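Local coordinates for putative aliphatic sulfonates-binding protein (Escherichia coli, PDB 2X26), which serves as the putative periplasmic binding protein of an ABC transport system that takes up aliphatic sulfonates, at residues A[144-147]-A[148-152]; A[203-206]-A[207-211]; A[218-221]-A[222-226]; A[260-263]-A[264-267]. All coordinates share one frame; numbering follows the deposited sequence. Where two conformers were deposited one is given.

Interaction 1: A[144-147]-A[148-152]; sequences ARAA and FQQGN
Ala-147 O accepts Asn-152 N at 2.8 Å, five residues on, and Gly-151 N, at a residue of positive phi (67°), bonds to Phe-148 O at 3.2 Å: a Schellman motif closes helix 141-149. Gln-150 N bonds to Ala-146 O at 3.0 Å, with a weak second bond to Ala-147 O, and the usual helical bonds precede it.

The side chains of Gln-150 and Ala-146 meet on the outer surface. In Gln-150, chi1 of -63° sets CG beside the backbone N, and the straight chain beyond it runs back past Ala-146 O. This places CG 3.2 Å from Ala-146 O and NE2 3.9 Å from Ala-146 CB. In the conformer given, Gln-149 lies alongside Arg-145 and points the same way. Its NE2 comes to 3.9 Å from Arg-145 CG, so the aliphatic stem of the arginine is what it touches. The same amide has a weak hydrogen bond to Gln-169. Phe-148 turns its ring out of the contact, toward Trp-156 on strand 155-159 and Val-153. Its CB still rests 3.4 Å from Ala-144 O.

The grip here is therefore backbone chemistry: the turn engages carbonyls of the last helical residues. The glutamine side chains add van der Waals contacts at an exposed helix end, with no hydrogen bond of their own to 144-147.

Interaction 2: A[203-206]-A[207-211]; sequences QGVL and ATFSE
The ring of Phe-209 has the carbonyl oxygen Val-205 O over one face, 3.6 Å above its plane and offset toward the rim. Leu-206 CD2 comes to the ring obliquely, 4.0 Å from Phe-209 CD2. Val-205 CG1 is the branch that meets the far end, 3.5 Å from Phe-209 CZ. Val-205 and Phe-209 lie side by side and point the same way. The ring is swung back over the preceding turn because Phe-209 CG sits beside its own backbone N (chi1 -61°). Val-205 O also accepts Phe-209 N at 3.0 Å.

The contact lies on helix 199-218, which packs on the first lobe of a two-lobed periplasmic binding protein. Against it runs strand 56-59 of that lobe's mixed sheet, and Leu-56 touches both Val-205 and Phe-209. Leu-25, Met-16 and Ala-19 of the neighbouring helices also meet the ring.

Thr-208 grips the carbonyl of Gly-204 twice. Its N and its hydroxyl OG1 both donate to Gly-204 O, each at 2.9 Å, and they arrive from opposite faces of the carbonyl plane. The hydroxyl is placed for this by lying beside Thr-208 N (chi1 -60°). The buried OG1 thus has its proton spent within the helix. It also has a weak hydrogen bond from Arg-28 NH1. The other terminal nitrogen of Arg-28 forms a salt bridge with Glu-211, nearly one turn further along the same helix.

Interaction 3: A[218-221]-A[222-226]; sequences SQRE and QSIAL
Ile-224 lays its CD1 over one face of the Arg-220 guanidinium, and the two side chains cross at a slant. CD1 is 3.7 Å from Arg-220 NE and equally 3.7 Å from Arg-220 CG, so the methyl touches the aliphatic stem as well as the flat group. The first torsion of Ile-224 explains the reach: with chi1 at -77°, CG1 sits beside its own backbone N and carries CD1 back toward the arginine of the preceding turn. The arginine chain is extended from CG to NE, which lays its length along the methyl. Its charge is met outside this contact: NH1 forms a salt bridge with Asp-243, and NH2 has a weak bond to Ala-239 O. Ile-224 and Arg-220 both pack on Leu-242 of helix 235-243.

Elsewhere on the helix, Ser-223 reaches back to Gln-219. Its N donates to Gln-219 O at 2.9 Å. Its hydroxyl OG donates to the same oxygen, also at 2.9 Å, from well above the carbonyl plane, 46° out of it. The same proton may be shared weakly with Leu-215 O in the preceding helix. The chains of Gln-219 and Gln-222 lie side by side and point the same way, but their amide ends are uncertain.

Gln-219 occupies the N-cap position and has left helical geometry after helix 199-218. The arrangement is that of a helix-to-helix junction: a single non-helical residue breaks the run, and its carbonyl takes the first bonds of helix 220-231.

Interaction 4: A[260-263]-A[264-267]; sequences LQQQ and TADL
Gln-262 and Asp-266 form a side-chain bridge between positions i and i+4 on helix 255-270. Gln-262 NE2 donates to Asp-266 OD1 at 2.9 Å, with an angle of 152° at the hydrogen. The oxygen lies in the amide plane of the glutamine, but the amide meets the carboxylate from above its plane. The glutamine chain bends at chi2 (61°), which brings its end forward to the next turn. In the backbone, Asp-266 N bonds to Gln-262 O at 2.8 Å, so the two residues are linked by backbone and side chain.

Each polar group has further partners. Gln-262 OE1 accepts from Ile-280 N, its NE2 also donates to Val-278 O, and Asp-266 OD1 forms a salt bridge with Lys-277. The amide is thus fixed in its rotation and ties the segment near 277-280 to the helix. Lys-277 would be expected to favour the charged carboxylate.

In the two-lobed binding-protein fold this helix lies against helices of both lobes. Thr-264 and Ala-265 touch Ile-65 of helix 62-69, and Leu-267 packs on Leu-121 of helix 115-126.

On this inner side, Gln-261 and Thr-264 are joined through a water molecule. It donates to Gln-261 OE1 at 2.8 Å and accepts from Thr-264 OG1 at 2.7 Å. With OG1 beside its own N (chi1 -57°), the hydroxyl is turned back toward the water. Gln-261 NE2 turns to Asp-61 O and Tyr-76 OH, so both ends of this buried amide are satisfied.

All four contacts lie within or at the end of single helices, and none touches another. Interaction 1 sits on the second lobe and interaction 2 on the first. Their centres are about 40 Å apart, on opposite sides of the chain's centre. Interactions 2 and 3 are the nearest pair, with nearest atoms about 6 Å apart. Their helices, 199-218 and 220-231, follow one another, and both contacts meet helix 14-21. Interaction 4 lies about 35 Å from interaction 3 between centres, across the chain's centre. Proteins of this family bind their solute between the lobes, and none of the four contacts includes a bound ligand.

Interaction 1: A[144-147]-A[148-152]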
ATOM      1  N   ALA A 144       3.378  13.218 -16.346  1.00  6.48           N
ATOM      2  CA  ALA A 144       3.093  14.349 -15.518  1.00  6.08           C
ATOM      3  C   ALA A 144       4.352  15.131 -15.130  1.00  5.75           C
ATOM      4  O   ALA A 144       4.313  16.365 -15.088  1.00  6.54           O
ATOM      5  CB  ALA A 144       2.311  13.901 -14.262  1.00  3.40           C
ATOM      6  N   ARG A 145       5.428  14.410 -14.809  1.00  7.12           N
ATOM      7  CA  ARG A 145       6.718  14.997 -14.424  1.00  6.79           C
ATOM      8  C   ARG A 145       7.200  15.930 -15.539  1.00  6.82           C
ATOM      9  O   ARG A 145       7.601  17.085 -15.275  1.00  6.20           O
ATOM     10  CB  ARG A 145       7.755  13.903 -14.143  1.00  7.19           C
ATOM     11  CG  ARG A 145       9.158  14.437 -13.770  1.00  9.46           C
ATOM     12  CD  ARG A 145      10.080  13.278 -13.452  1.00 14.49           C
ATOM     13  NE  ARG A 145      10.168  12.360 -14.589  1.00 17.45           N
ATOM     14  CZ  ARG A 145      10.246  11.030 -14.506  1.00 20.26           C
ATOM     15  NH1 ARG A 145      10.254  10.405 -13.331  1.00 18.78           N
ATOM     16  NH2 ARG A 145      10.329  10.317 -15.627  1.00 22.37           N
ATOM     17  N   ALA A 146       7.090  15.463 -16.782  1.00  6.52           N
ATOM     18  CA  ALA A 146       7.500  16.268 -17.935  1.00  7.16           C
ATOM     19  C   ALA A 146       6.661  17.526 -18.084  1.00  8.25           C
ATOM     20  O   ALA A 146       7.201  18.617 -18.271  1.00  8.24           O
ATOM     21  CB  ALA A 146       7.465  15.445 -19.220  1.00  6.97           C
ATOM     22  N   ALA A 147       5.336  17.371 -18.015  1.00  7.89           N
ATOM     23  CA  ALA A 147       4.439  18.480 -18.189  1.00  7.58           C
ATOM     24  C   ALA A 147       4.688  19.573 -17.153  1.00  7.76           C
ATOM     25  O   ALA A 147       4.670  20.765 -17.486  1.00  7.06           O
ATOM     26  CB  ALA A 147       3.000  17.993 -18.131  1.00  7.74           C
ATOM     27  N   PHE A 148       4.920  19.154 -15.910  1.00  8.07           N
ATOM     28  CA  PHE A 148       5.185  20.053 -14.788  1.00  8.14           C
ATOM     29  C   PHE A 148       6.513  20.801 -15.022  1.00  8.79           C
ATOM     30  O   PHE A 148       6.564  22.030 -14.872  1.00  8.37           O
ATOM     31  CB  PHE A 148       5.174  19.223 -13.513  1.00  8.23           C
ATOM     32  CG  PHE A 148       5.321  20.008 -12.232  1.00  7.67           C
ATOM     33  CD1 PHE A 148       4.502  21.118 -11.933  1.00 10.03           C
ATOM     34  CD2 PHE A 148       6.249  19.592 -11.290  1.00  8.29           C
ATOM     35  CE1 PHE A 148       4.650  21.827 -10.727  1.00 10.81           C
ATOM     36  CE2 PHE A 148       6.400  20.285 -10.080  1.00 12.70           C
ATOM     37  CZ  PHE A 148       5.599  21.394  -9.787  1.00 11.32           C
ATOM     38  N   GLN A 149       7.559  20.076 -15.433  1.00  8.51           N
ATOM     39  CA  GLN A 149       8.860  20.713 -15.738  0.50  9.40           C
ATOM     40  C   GLN A 149       8.782  21.712 -16.887  1.00  9.66           C
ATOM     41  O   GLN A 149       9.497  22.727 -16.898  1.00  9.94           O
ATOM     42  CB  GLN A 149       9.937  19.669 -16.024  0.50 10.01           C
ATOM     43  CG  GLN A 149      10.462  19.006 -14.779  0.50 10.97           C
ATOM     44  CD  GLN A 149      11.247  17.759 -15.098  0.50 12.84           C
ATOM     45  OE1 GLN A 149      11.245  17.288 -16.240  0.50 13.69           O
ATOM     46  NE2 GLN A 149      11.910  17.199 -14.088  0.50 13.26           N
ATOM     47  N   GLN A 150       7.894  21.454 -17.834  1.00  9.41           N
ATOM     48  CA  GLN A 150       7.740  22.314 -19.015  1.00  9.32           C
ATOM     49  C   GLN A 150       6.722  23.465 -18.844  1.00  9.36           C
ATOM     50  O   GLN A 150       6.416  24.204 -19.821  1.00  8.41           O
ATOM     51  CB  GLN A 150       7.376  21.436 -20.188  1.00 10.09           C
ATOM     52  CG  GLN A 150       8.492  20.433 -20.507  1.00 12.57           C
ATOM     53  CD  GLN A 150       8.018  19.344 -21.422  1.00 18.18           C
ATOM     54  OE1 GLN A 150       6.916  19.421 -21.968  1.00 22.74           O
ATOM     55  NE2 GLN A 150       8.819  18.299 -21.564  1.00 19.81           N
ATOM     56  N   GLY A 151       6.213  23.583 -17.612  1.00  8.56           N
ATOM     57  CA  GLY A 151       5.244  24.627 -17.208  1.00 10.53           C
ATOM     58  C   GLY A 151       3.905  24.450 -17.893  1.00  9.75           C
ATOM     59  O   GLY A 151       3.175  25.418 -18.054  1.00 10.28           O
ATOM     60  N   ASN A 152       3.592  23.207 -18.292  1.00  8.23           N
ATOM     61  CA  ASN A 152       2.319  22.913 -18.946  1.00  7.36           C
ATOM     62  C   ASN A 152       1.158  22.650 -17.970  1.00  6.54           C
ATOM     63  O   ASN A 152      -0.017  22.846 -18.315  1.00  7.37           O
ATOM     64  CB  ASN A 152       2.486  21.794 -19.966  1.00  7.23           C
ATOM     65  CG  ASN A 152       3.160  22.275 -21.253  1.00 11.67           C
ATOM     66  OD1 ASN A 152       3.203  23.460 -21.524  1.00 16.02           O
ATOM     67  ND2 ASN A 152       3.708  21.357 -22.015  1.00 14.76           N
TER

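Interaction 2: A[203-206]-A[207-211]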
ATOM      1  N   GLN A 203      -0.309 -14.199  10.592  1.00  7.42           N
ATOM      2  CA  GLN A 203      -0.004 -13.237  11.628  1.00  7.50           C
ATOM      3  C   GLN A 203       1.499 -13.134  11.847  1.00  6.59           C
ATOM      4  O   GLN A 203       2.036 -12.017  12.017  1.00  7.48           O
ATOM      5  CB  GLN A 203      -0.731 -13.610  12.913  1.00  7.13           C
ATOM      6  CG  GLN A 203      -2.244 -13.498  12.748  1.00  7.64           C
ATOM      7  CD  GLN A 203      -2.948 -13.663  14.074  1.00 10.63           C
ATOM      8  OE1 GLN A 203      -2.615 -12.973  15.038  1.00 10.35           O
ATOM      9  NE2 GLN A 203      -3.886 -14.605  14.145  1.00  8.16           N
ATOM     10  N   GLY A 204       2.169 -14.270  11.760  1.00  6.89           N
ATOM     11  CA  GLY A 204       3.598 -14.340  11.985  1.00  6.90           C
ATOM     12  C   GLY A 204       4.288 -13.718  10.792  1.00  7.20           C
ATOM     13  O   GLY A 204       5.333 -13.049  10.952  1.00  8.22           O
ATOM     14  N   VAL A 205       3.717 -13.944   9.601  1.00  6.49           N
ATOM     15  CA  VAL A 205       4.322 -13.365   8.378  1.00  6.03           C
ATOM     16  C   VAL A 205       4.269 -11.835   8.469  1.00  6.77           C
ATOM     17  O   VAL A 205       5.273 -11.111   8.210  1.00  5.54           O
ATOM     18  CB  VAL A 205       3.662 -13.901   7.060  1.00  6.05           C
ATOM     19  CG1 VAL A 205       4.059 -13.058   5.890  1.00  5.78           C
ATOM     20  CG2 VAL A 205       4.070 -15.387   6.834  1.00  5.99           C
ATOM     21  N   LEU A 206       3.094 -11.313   8.786  1.00  5.23           N
ATOM     22  CA  LEU A 206       2.925  -9.859   8.885  1.00  4.99           C
ATOM     23  C   LEU A 206       3.835  -9.280   9.973  1.00  5.24           C
ATOM     24  O   LEU A 206       4.460  -8.231   9.757  1.00  5.27           O
ATOM     25  CB  LEU A 206       1.457  -9.489   9.133  1.00  5.04           C
ATOM     26  CG  LEU A 206       0.494  -9.910   7.993  1.00  7.37           C
ATOM     27  CD1 LEU A 206      -0.944  -9.595   8.353  1.00 11.64           C
ATOM     28  CD2 LEU A 206       0.852  -9.275   6.691  1.00  8.99           C
ATOM     29  N   ALA A 207       3.973  -9.991  11.071  1.00  5.77           N
ATOM     30  CA  ALA A 207       4.816  -9.530  12.165  1.00  4.38           C
ATOM     31  C   ALA A 207       6.263  -9.451  11.699  1.00  5.35           C
ATOM     32  O   ALA A 207       6.978  -8.481  12.048  1.00  5.73           O
ATOM     33  CB  ALA A 207       4.670 -10.487  13.360  1.00  5.69           C
ATOM     34  N   THR A 208       6.667 -10.422  10.848  1.00  6.10           N
ATOM     35  CA  THR A 208       7.979 -10.431  10.210  1.00  5.27           C
ATOM     36  C   THR A 208       8.175  -9.214   9.293  1.00  4.63           C
ATOM     37  O   THR A 208       9.230  -8.604   9.316  1.00  4.71           O
ATOM     38  CB  THR A 208       8.191 -11.705   9.391  1.00  5.58           C
ATOM     39  OG1 THR A 208       8.100 -12.839  10.251  1.00  8.40           O
ATOM     40  CG2 THR A 208       9.587 -11.727   8.815  1.00  3.96           C
ATOM     41  N   PHE A 209       7.170  -8.849   8.490  1.00  4.13           N
ATOM     42  CA  PHE A 209       7.307  -7.635   7.645  1.00  4.80           C
ATOM     43  C   PHE A 209       7.455  -6.395   8.507  1.00  5.28           C
ATOM     44  O   PHE A 209       8.160  -5.454   8.148  1.00  4.68           O
ATOM     45  CB  PHE A 209       6.102  -7.411   6.734  1.00  4.15           C
ATOM     46  CG  PHE A 209       5.856  -8.529   5.749  1.00  5.39           C
ATOM     47  CD1 PHE A 209       6.897  -9.256   5.199  1.00  6.24           C
ATOM     48  CD2 PHE A 209       4.552  -8.783   5.316  1.00  5.60           C
ATOM     49  CE1 PHE A 209       6.637 -10.283   4.255  1.00  6.25           C
ATOM     50  CE2 PHE A 209       4.266  -9.753   4.342  1.00  5.84           C
ATOM     51  CZ  PHE A 209       5.303 -10.530   3.835  1.00  6.89           C
ATOM     52  N   SER A 210       6.740  -6.361   9.617  1.00  5.09           N
ATOM     53  CA  SER A 210       6.863  -5.169  10.507  1.00  6.64           C
ATOM     54  C   SER A 210       8.284  -5.102  11.134  1.00  7.73           C
ATOM     55  O   SER A 210       8.849  -3.999  11.254  1.00  8.94           O
ATOM     56  CB  SER A 210       5.744  -5.177  11.569  1.00  7.45           C
ATOM     57  OG  SER A 210       5.878  -4.025  12.393  1.00 13.04           O
ATOM     58  N   GLU A 211       8.848  -6.237  11.542  1.00  8.43           N
ATOM     59  CA  GLU A 211      10.250  -6.285  12.034  1.00  8.22           C
ATOM     60  C   GLU A 211      11.219  -5.828  10.938  1.00  8.22           C
ATOM     61  O   GLU A 211      12.211  -5.134  11.189  1.00  8.31           O
ATOM     62  CB  GLU A 211      10.664  -7.693  12.451  1.00  8.86           C
ATOM     63  CG  GLU A 211       9.980  -8.231  13.669  1.00 13.59           C
ATOM     64  CD  GLU A 211      10.401  -9.667  13.940  1.00 22.08           C
ATOM     65  OE1 GLU A 211      11.628  -9.945  13.981  1.00 26.38           O
ATOM     66  OE2 GLU A 211       9.512 -10.533  14.066  1.00 25.98           O
TER

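Interaction 3: A[218-221]-A[222-226]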
ATOM      1  N   SER A 218      16.727   0.960  12.415  1.00 10.42           N
ATOM      2  CA  SER A 218      17.854   0.435  13.229  1.00  9.72           C
ATOM      3  C   SER A 218      19.115   0.197  12.403  1.00  8.99           C
ATOM      4  O   SER A 218      20.214   0.252  12.933  1.00  8.90           O
ATOM      5  CB  SER A 218      17.453  -0.844  13.975  1.00  9.23           C
ATOM      6  OG  SER A 218      17.103  -1.837  13.006  1.00  8.31           O
ATOM      7  N   GLN A 219      18.934  -0.010  11.101  1.00  8.11           N
ATOM      8  CA  GLN A 219      20.040  -0.219  10.169  0.50  8.28           C
ATOM      9  C   GLN A 219      19.795   0.706   8.967  1.00  7.72           C
ATOM     10  O   GLN A 219      19.678   0.268   7.800  1.00  7.37           O
ATOM     11  CB  GLN A 219      20.166  -1.711   9.746  0.50  7.90           C
ATOM     12  CG  GLN A 219      20.874  -2.626  10.752  0.50 11.76           C
ATOM     13  CD  GLN A 219      20.602  -4.122  10.512  0.50 13.57           C
ATOM     14  OE1 GLN A 219      20.666  -4.608   9.392  0.50 13.27           O
ATOM     15  NE2 GLN A 219      20.290  -4.842  11.577  0.50 16.66           N
ATOM     16  N   ARG A 220      19.721   2.008   9.241  1.00  6.31           N
ATOM     17  CA  ARG A 220      19.368   2.975   8.179  1.00  5.67           C
ATOM     18  C   ARG A 220      20.385   2.999   7.029  1.00  5.81           C
ATOM     19  O   ARG A 220      20.007   3.018   5.871  1.00  4.76           O
ATOM     20  CB  ARG A 220      19.218   4.391   8.809  1.00  5.50           C
ATOM     21  CG  ARG A 220      18.683   5.427   7.811  1.00  6.63           C
ATOM     22  CD  ARG A 220      18.553   6.749   8.501  1.00  4.57           C
ATOM     23  NE  ARG A 220      18.515   7.870   7.567  1.00  3.52           N
ATOM     24  CZ  ARG A 220      17.397   8.392   7.092  1.00  5.77           C
ATOM     25  NH1 ARG A 220      16.206   7.842   7.415  1.00  4.33           N
ATOM     26  NH2 ARG A 220      17.480   9.428   6.272  1.00  5.01           N
ATOM     27  N   GLU A 221      21.685   3.007   7.334  1.00  3.63           N
ATOM     28  CA  GLU A 221      22.672   3.033   6.264  1.00  5.08           C
ATOM     29  C   GLU A 221      22.531   1.846   5.296  1.00  5.52           C
ATOM     30  O   GLU A 221      22.528   2.028   4.063  1.00  5.30           O
ATOM     31  CB  GLU A 221      24.094   3.039   6.858  1.00  4.64           C
ATOM     32  CG  GLU A 221      25.210   3.106   5.840  1.00  7.71           C
ATOM     33  CD  GLU A 221      26.624   2.941   6.467  1.00  6.79           C
ATOM     34  OE1 GLU A 221      26.781   2.430   7.608  1.00  8.86           O
ATOM     35  OE2 GLU A 221      27.622   3.278   5.795  1.00  8.86           O
ATOM     36  N   GLN A 222      22.420   0.652   5.872  1.00  5.13           N
ATOM     37  CA  GLN A 222      22.317  -0.579   5.085  1.00  6.22           C
ATOM     38  C   GLN A 222      21.010  -0.570   4.305  1.00  5.90           C
ATOM     39  O   GLN A 222      20.984  -0.955   3.118  1.00  4.43           O
ATOM     40  CB  GLN A 222      22.358  -1.775   6.006  1.00  8.41           C
ATOM     41  CG  GLN A 222      21.930  -3.066   5.366  1.00 12.07           C
ATOM     42  CD  GLN A 222      21.847  -4.205   6.371  1.00 16.82           C
ATOM     43  OE1 GLN A 222      20.886  -4.304   7.166  1.00 18.32           O
ATOM     44  NE2 GLN A 222      22.860  -5.061   6.356  1.00 20.86           N
ATOM     45  N   SER A 223      19.940  -0.110   4.953  1.00  3.96           N
ATOM     46  CA  SER A 223      18.617  -0.151   4.306  1.00  4.05           C
ATOM     47  C   SER A 223      18.558   0.889   3.139  1.00  4.64           C
ATOM     48  O   SER A 223      17.970   0.655   2.069  1.00  5.04           O
ATOM     49  CB  SER A 223      17.523   0.114   5.339  1.00  4.35           C
ATOM     50  OG  SER A 223      17.476  -0.881   6.351  1.00  6.75           O
ATOM     51  N   ILE A 224      19.239   2.020   3.312  1.00  3.63           N
ATOM     52  CA  ILE A 224      19.256   3.017   2.240  1.00  5.64           C
ATOM     53  C   ILE A 224      19.998   2.459   1.024  1.00  6.38           C
ATOM     54  O   ILE A 224      19.535   2.618  -0.130  1.00  6.99           O
ATOM     55  CB  ILE A 224      19.887   4.366   2.727  1.00  5.29           C
ATOM     56  CG1 ILE A 224      18.854   5.110   3.580  1.00  4.47           C
ATOM     57  CG2 ILE A 224      20.413   5.177   1.491  1.00  6.21           C
ATOM     58  CD1 ILE A 224      19.488   6.346   4.331  1.00  4.61           C
ATOM     59  N   ALA A 225      21.104   1.773   1.267  1.00  6.41           N
ATOM     60  CA  ALA A 225      21.862   1.181   0.182  1.00  7.45           C
ATOM     61  C   ALA A 225      21.021   0.125  -0.561  1.00  9.03           C
ATOM     62  O   ALA A 225      20.959   0.105  -1.813  1.00  9.52           O
ATOM     63  CB  ALA A 225      23.146   0.569   0.731  1.00  9.39           C
ATOM     64  N   LEU A 226      20.315  -0.709   0.210  1.00  7.17           N
ATOM     65  CA  LEU A 226      19.440  -1.734  -0.366  1.00  9.33           C
ATOM     66  C   LEU A 226      18.365  -1.133  -1.252  1.00  8.97           C
ATOM     67  O   LEU A 226      18.219  -1.525  -2.411  1.00 10.90           O
ATOM     68  CB  LEU A 226      18.817  -2.574   0.736  1.00  7.40           C
ATOM     69  CG  LEU A 226      17.724  -3.469   0.188  1.00 13.85           C
ATOM     70  CD1 LEU A 226      18.354  -4.614  -0.604  1.00 17.10           C
ATOM     71  CD2 LEU A 226      16.869  -3.946   1.341  1.00 15.78           C
TER

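Interaction 4: A[260-263]-A[264-267]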
ATOM      1  N   LEU A 260     -12.843   4.622   7.820  1.00  9.76           N
ATOM      2  CA  LEU A 260     -12.132   5.538   6.867  1.00  9.18           C
ATOM      3  C   LEU A 260     -12.096   4.930   5.484  1.00  9.54           C
ATOM      4  O   LEU A 260     -12.269   5.634   4.480  1.00  8.92           O
ATOM      5  CB  LEU A 260     -10.699   5.896   7.293  1.00 10.27           C
ATOM      6  CG  LEU A 260     -10.625   6.636   8.620  1.00 10.38           C
ATOM      7  CD1 LEU A 260      -9.213   6.518   9.211  1.00 12.06           C
ATOM      8  CD2 LEU A 260     -11.039   8.111   8.399  1.00 13.41           C
ATOM      9  N   GLN A 261     -11.858   3.617   5.423  1.00  8.50           N
ATOM     10  CA  GLN A 261     -11.791   2.947   4.094  1.00  9.57           C
ATOM     11  C   GLN A 261     -13.190   2.982   3.474  1.00 10.27           C
ATOM     12  O   GLN A 261     -13.325   3.149   2.247  1.00  8.69           O
ATOM     13  CB  GLN A 261     -11.237   1.519   4.207  1.00  7.63           C
ATOM     14  CG  GLN A 261     -11.088   0.746   2.903  1.00  9.34           C
ATOM     15  CD  GLN A 261      -9.996   1.243   2.012  1.00 11.10           C
ATOM     16  OE1 GLN A 261      -9.419   2.314   2.207  1.00  8.97           O
ATOM     17  NE2 GLN A 261      -9.648   0.419   1.057  1.00  8.43           N
ATOM     18  N   GLN A 262     -14.231   2.865   4.314  1.00  9.72           N
ATOM     19  CA  GLN A 262     -15.611   2.905   3.763  1.00  9.84           C
ATOM     20  C   GLN A 262     -15.888   4.268   3.153  1.00 10.21           C
ATOM     21  O   GLN A 262     -16.480   4.347   2.048  1.00  9.17           O
ATOM     22  CB  GLN A 262     -16.671   2.568   4.823  1.00  7.87           C
ATOM     23  CG  GLN A 262     -18.116   2.426   4.242  1.00  9.36           C
ATOM     24  CD  GLN A 262     -18.207   1.313   3.224  1.00  9.11           C
ATOM     25  OE1 GLN A 262     -18.051   0.139   3.576  1.00 12.79           O
ATOM     26  NE2 GLN A 262     -18.458   1.662   1.950  1.00  9.61           N
ATOM     27  N   GLN A 263     -15.448   5.333   3.843  1.00  9.42           N
ATOM     28  CA  GLN A 263     -15.613   6.704   3.349  0.50 10.02           C
ATOM     29  C   GLN A 263     -15.000   6.834   1.940  1.00  9.62           C
ATOM     30  O   GLN A 263     -15.604   7.406   1.013  1.00  9.58           O
ATOM     31  CB  GLN A 263     -14.957   7.727   4.313  0.50  9.97           C
ATOM     32  CG  GLN A 263     -15.801   8.219   5.518  0.50 11.81           C
ATOM     33  CD  GLN A 263     -14.932   8.814   6.647  0.50 13.29           C
ATOM     34  OE1 GLN A 263     -13.955   9.526   6.400  0.50 13.53           O
ATOM     35  NE2 GLN A 263     -15.284   8.502   7.885  0.50 12.84           N
ATOM     36  N   THR A 264     -13.778   6.323   1.774  1.00  9.45           N
ATOM     37  CA  THR A 264     -13.109   6.426   0.472  1.00  8.89           C
ATOM     38  C   THR A 264     -13.851   5.609  -0.606  1.00  9.53           C
ATOM     39  O   THR A 264     -13.996   6.035  -1.773  1.00  8.48           O
ATOM     40  CB  THR A 264     -11.641   5.961   0.564  1.00  8.37           C
ATOM     41  OG1 THR A 264     -10.981   6.762   1.572  1.00  8.80           O
ATOM     42  CG2 THR A 264     -10.928   6.149  -0.800  1.00  9.63           C
ATOM     43  N   ALA A 265     -14.311   4.420  -0.225  1.00  9.11           N
ATOM     44  CA  ALA A 265     -15.097   3.615  -1.177  1.00  9.36           C
ATOM     45  C   ALA A 265     -16.346   4.377  -1.592  1.00 10.75           C
ATOM     46  O   ALA A 265     -16.669   4.434  -2.786  1.00  9.88           O
ATOM     47  CB  ALA A 265     -15.456   2.264  -0.616  1.00  9.02           C
ATOM     48  N   ASP A 266     -17.004   5.016  -0.625  1.00 10.86           N
ATOM     49  CA  ASP A 266     -18.178   5.833  -0.963  1.00 13.04           C
ATOM     50  C   ASP A 266     -17.828   6.981  -1.895  1.00 11.95           C
ATOM     51  O   ASP A 266     -18.520   7.179  -2.905  1.00 11.58           O
ATOM     52  CB  ASP A 266     -18.892   6.364   0.272  1.00 12.73           C
ATOM     53  CG  ASP A 266     -19.388   5.255   1.199  1.00 16.31           C
ATOM     54  OD1 ASP A 266     -19.505   4.083   0.782  1.00 20.93           O
ATOM     55  OD2 ASP A 266     -19.650   5.583   2.374  1.00 19.83           O
ATOM     56  N   LEU A 267     -16.748   7.703  -1.592  1.00 11.15           N
ATOM     57  CA  LEU A 267     -16.278   8.796  -2.447  1.00 11.10           C
ATOM     58  C   LEU A 267     -16.026   8.326  -3.888  1.00 11.53           C
ATOM     59  O   LEU A 267     -16.452   8.975  -4.863  1.00 13.41           O
ATOM     60  CB  LEU A 267     -14.977   9.393  -1.890  1.00 10.96           C
ATOM     61  CG  LEU A 267     -14.414  10.636  -2.610  1.00 12.01           C
ATOM     62  CD1 LEU A 267     -15.457  11.776  -2.570  1.00 14.90           C
ATOM     63  CD2 LEU A 267     -13.031  11.097  -2.058  1.00 14.57           C
TER
HETATM   64  O   HOH W   1      -8.955   5.069   2.132  1.00 10.59           O